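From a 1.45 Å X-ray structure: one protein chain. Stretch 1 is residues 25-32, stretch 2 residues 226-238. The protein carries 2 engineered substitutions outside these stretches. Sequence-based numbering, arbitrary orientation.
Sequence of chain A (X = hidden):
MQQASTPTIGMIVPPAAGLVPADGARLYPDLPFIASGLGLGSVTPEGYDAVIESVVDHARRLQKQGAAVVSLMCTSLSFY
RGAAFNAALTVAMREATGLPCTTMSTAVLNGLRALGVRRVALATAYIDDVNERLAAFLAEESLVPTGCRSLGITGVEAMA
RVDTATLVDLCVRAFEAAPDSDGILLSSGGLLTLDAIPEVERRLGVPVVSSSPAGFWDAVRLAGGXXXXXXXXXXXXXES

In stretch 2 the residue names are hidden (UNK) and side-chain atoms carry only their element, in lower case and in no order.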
# COMPACT_ATOMS: atom_id res chain seq x y z
N ALA A 25 7.72 -6.04 -10.97
CA ALA A 25 8.35 -6.36 -12.25
C ALA A 25 8.14 -5.27 -13.30
O ALA A 25 8.92 -5.15 -14.24
CB ALA A 25 7.84 -7.69 -12.77
N ARG A 26 7.09 -4.47 -13.12
CA ARG A 26 6.77 -3.39 -14.03
C ARG A 26 7.39 -2.07 -13.58
O ARG A 26 8.02 -1.36 -14.37
CB ARG A 26 5.25 -3.28 -14.15
CG ARG A 26 4.63 -4.50 -14.86
CD ARG A 26 3.11 -4.54 -14.75
NE ARG A 26 2.46 -3.51 -15.56
CZ ARG A 26 1.17 -3.20 -15.50
NH1 ARG A 26 0.36 -3.83 -14.65
NH2 ARG A 26 0.69 -2.25 -16.29
N LEU A 27 7.28 -1.76 -12.30
CA LEU A 27 7.82 -0.52 -11.76
C LEU A 27 9.34 -0.49 -11.72
O LEU A 27 9.97 0.50 -12.11
CB LEU A 27 7.30 -0.27 -10.34
CG LEU A 27 5.81 0.03 -10.19
CD1 LEU A 27 5.42 -0.06 -8.72
CD2 LEU A 27 5.52 1.41 -10.74
N TYR A 28 9.91 -1.58 -11.22
CA TYR A 28 11.34 -1.67 -10.95
C TYR A 28 11.88 -2.99 -11.50
O TYR A 28 12.29 -3.86 -10.73
CB TYR A 28 11.59 -1.60 -9.44
CG TYR A 28 11.16 -0.29 -8.79
CD1 TYR A 28 9.97 -0.21 -8.07
CD2 TYR A 28 11.96 0.85 -8.88
CE1 TYR A 28 9.58 0.98 -7.46
CE2 TYR A 28 11.57 2.05 -8.29
CZ TYR A 28 10.39 2.10 -7.56
OH TYR A 28 9.97 3.28 -6.97
N PRO A 29 11.89 -3.14 -12.84
CA PRO A 29 12.25 -4.42 -13.45
C PRO A 29 13.66 -4.89 -13.13
O PRO A 29 13.92 -6.09 -13.18
CB PRO A 29 12.12 -4.17 -14.95
CG PRO A 29 12.11 -2.71 -15.12
CD PRO A 29 11.55 -2.13 -13.86
N ASP A 30 14.55 -3.96 -12.79
CA ASP A 30 15.94 -4.33 -12.52
C ASP A 30 16.30 -4.41 -11.03
O ASP A 30 17.47 -4.52 -10.68
CB ASP A 30 16.88 -3.45 -13.32
CG ASP A 30 16.68 -3.60 -14.83
OD1 ASP A 30 16.17 -4.66 -15.28
OD2 ASP A 30 17.05 -2.67 -15.57
N LEU A 31 15.28 -4.39 -10.17
CA LEU A 31 15.50 -4.58 -8.74
C LEU A 31 15.01 -5.96 -8.28
O LEU A 31 13.97 -6.42 -8.75
CB LEU A 31 14.79 -3.49 -7.93
CG LEU A 31 15.26 -2.05 -8.12
CD1 LEU A 31 14.59 -1.19 -7.06
CD2 LEU A 31 16.77 -1.91 -8.03
N PRO A 32 15.77 -6.62 -7.39
CA PRO A 32 15.35 -7.90 -6.83
C PRO A 32 14.43 -7.75 -5.61
O PRO A 32 14.73 -7.01 -4.67
CB PRO A 32 16.67 -8.55 -6.41
CG PRO A 32 17.55 -7.37 -6.04
CD PRO A 32 17.11 -6.22 -6.92
N UNK A 226 18.18 5.39 -4.22
CA UNK A 226 17.57 6.39 -5.09
C UNK A 226 17.15 5.85 -6.44
O UNK A 226 17.08 6.61 -7.41
N UNK A 227 16.88 4.55 -6.51
CA UNK A 227 16.44 3.90 -7.75
C UNK A 227 15.12 4.50 -8.21
O UNK A 227 14.25 4.81 -7.39
c UNK A 227 16.31 2.40 -7.56
N UNK A 228 14.98 4.67 -9.52
CA UNK A 228 13.78 5.30 -10.08
C UNK A 228 12.96 4.29 -10.87
O UNK A 228 13.51 3.38 -11.50
n UNK A 228 14.54 9.23 -6.73
c UNK A 228 14.92 9.15 -8.17
c UNK A 228 14.86 7.65 -10.20
c UNK A 228 14.08 8.15 -8.96
c UNK A 228 14.14 6.51 -10.95
N UNK A 229 11.65 4.45 -10.82
CA UNK A 229 10.76 3.54 -11.54
C UNK A 229 10.72 3.87 -13.03
O UNK A 229 11.03 5.00 -13.44
c UNK A 229 9.35 3.60 -10.97
N UNK A 230 10.31 2.89 -13.82
CA UNK A 230 9.98 3.14 -15.22
C UNK A 230 8.87 4.19 -15.27
O UNK A 230 8.08 4.28 -14.33
c UNK A 230 9.56 1.84 -15.89
n UNK A 230 13.69 -1.65 -18.25
n UNK A 230 12.73 0.25 -17.38
c UNK A 230 10.70 0.83 -16.06
n UNK A 230 11.55 -1.08 -18.86
c UNK A 230 12.65 -0.83 -18.16
c UNK A 230 11.66 1.23 -17.20
N UNK A 231 8.83 5.01 -16.33
CA UNK A 231 7.88 6.13 -16.37
C UNK A 231 6.45 5.72 -16.68
O UNK A 231 6.22 4.66 -17.25
c UNK A 231 9.67 4.97 -17.54
c UNK A 231 9.07 6.05 -18.41
c UNK A 231 8.43 7.01 -17.50
N UNK A 232 5.51 6.58 -16.30
CA UNK A 232 4.10 6.42 -16.68
C UNK A 232 3.20 5.76 -15.64
O UNK A 232 2.07 5.36 -15.96
N UNK A 233 3.69 5.64 -14.41
CA UNK A 233 2.91 5.00 -13.35
C UNK A 233 2.42 5.98 -12.30
O UNK A 233 1.99 5.57 -11.22
c UNK A 233 5.76 1.56 -14.88
c UNK A 233 5.40 2.57 -14.00
c UNK A 233 3.11 1.96 -14.23
c UNK A 233 4.78 0.76 -15.43
c UNK A 233 4.07 2.78 -13.66
c UNK A 233 3.45 0.95 -15.11
c UNK A 233 3.69 3.87 -12.70
o UNK A 233 5.14 -0.24 -16.30
N UNK A 234 2.49 7.27 -12.62
CA UNK A 234 1.92 8.30 -11.78
C UNK A 234 2.94 9.30 -11.26
O UNK A 234 4.14 9.02 -11.24
N UNK A 235 2.42 10.44 -10.82
CA UNK A 235 3.25 11.50 -10.26
C UNK A 235 4.13 11.07 -9.09
O UNK A 235 5.22 11.61 -8.90
n UNK A 235 1.18 15.41 -9.81
n UNK A 235 0.79 17.16 -8.37
c UNK A 235 0.79 14.45 -10.82
c UNK A 235 2.37 12.69 -9.88
n UNK A 235 -0.89 16.41 -9.75
c UNK A 235 1.87 13.44 -11.12
c UNK A 235 0.36 16.33 -9.31
N UNK A 236 3.67 10.11 -8.29
CA UNK A 236 4.48 9.65 -7.17
C UNK A 236 5.87 9.25 -7.66
O UNK A 236 6.90 9.61 -7.06
c UNK A 236 3.96 6.68 -4.69
c UNK A 236 3.81 8.46 -6.46
c UNK A 236 4.60 7.96 -5.24
c UNK A 236 4.73 9.00 -4.15
N UNK A 237 5.90 8.51 -8.76
CA UNK A 237 7.15 8.02 -9.31
C UNK A 237 7.85 9.04 -10.17
O UNK A 237 9.07 9.21 -10.07
c UNK A 237 5.32 3.56 -7.75
c UNK A 237 6.34 5.63 -9.33
c UNK A 237 4.45 4.35 -8.51
c UNK A 237 6.67 3.80 -7.78
c UNK A 237 6.89 6.76 -10.14
c UNK A 237 4.97 5.39 -9.29
c UNK A 237 7.18 4.84 -8.56
N UNK A 238 7.08 9.71 -11.02
CA UNK A 238 7.70 10.53 -12.05
C UNK A 238 8.20 11.88 -11.54
O UNK A 238 9.02 12.52 -12.20
o UNK A 238 7.39 8.35 -13.68
o UNK A 238 5.82 9.24 -14.94
c UNK A 238 6.79 10.65 -13.27
c UNK A 238 6.66 9.32 -14.02
O HOH W 1 12.98 1.07 -12.88
O HOH W 2 11.59 5.42 -6.84
O HOH W 3 16.14 -0.84 -17.34

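Position 226 has no side-chain atoms and lies beyond reach of stretch 1; its phi of 69° also favours glycine, and it is Gly226. Position 227 carries a single carbon, which points toward stretch 1 and lies 4.0 Å from Leu31 CD1. One carbon means Ala227, whose carbonyl O also accepts a hydrogen bond from a water bound to Tyr28 OH. At 228 four carbons run in a row to a terminal nitrogen, and the CA-to-CB bond points away from stretch 1: Lys228. Its backbone contributes instead, the carbonyl C lying 3.7 Å from Tyr28 CE2.

Position 229 again has one carbon, set over a face of the Tyr28 ring, 4.1 Å from its centroid. This is Ala229, and its CA also makes a CA-H...O contact of 3.2 Å with Leu27 O. At 230, three carbons lead to a nitrogen and then to a carbon bearing two more nitrogens, the guanidinium of Arg230. Pro29 CG packs over one face of that group, 3.6 Å from Arg230 CZ. Asp30 OD2 is 4.4 Å from Arg230 NH2, too far for a salt bridge, but a water donates to the carboxylate and accepts from NH2, joining the two charges.

Three carbons at 231 close a ring onto the backbone N, giving Pro231, whose CA-to-CB bond points away from stretch 1. Position 232 has no side-chain atoms; at its phi/psi of 97/13° a CB would jam against the preceding carbonyl O, so it is Gly232. At 233 one carbon leads to a six-carbon ring bearing an oxygen: Tyr233. Leu27 CD2 approaches its CD1 to 3.5 Å, and Arg26 CB lies 3.7 Å from its OH. Position 234, bare and at 119/162°, is subject to the same steric restriction; Gly234 occupies the N-cap position, right before a helix.

At 235 three carbons, a nitrogen and a carbon with two further nitrogens identify Arg235, and at 236 four carbons forked at the second identify Leu236; neither touches stretch 1. Position 237 has one carbon and an unsubstituted six-carbon ring, Phe237. Leu27 CD2 sits over its face, 3.9 Å from the centroid, while Tyr28 OH meets its edge, 3.4 Å from CE2. At 238 two carbons, the second with two oxygens, make Asp238, whose OD2 accepts a hydrogen bond from Gly232 N.

The contact is chiefly apolar, with Leu27 and Tyr28 packed among Ala229, Tyr233 and Phe237. One direct hydrogen bond, Arg230 N to Leu27 O at 3.0 Å, fixes the backbones.

Stretch 2 (226-238) GAKARPGYGRLFD
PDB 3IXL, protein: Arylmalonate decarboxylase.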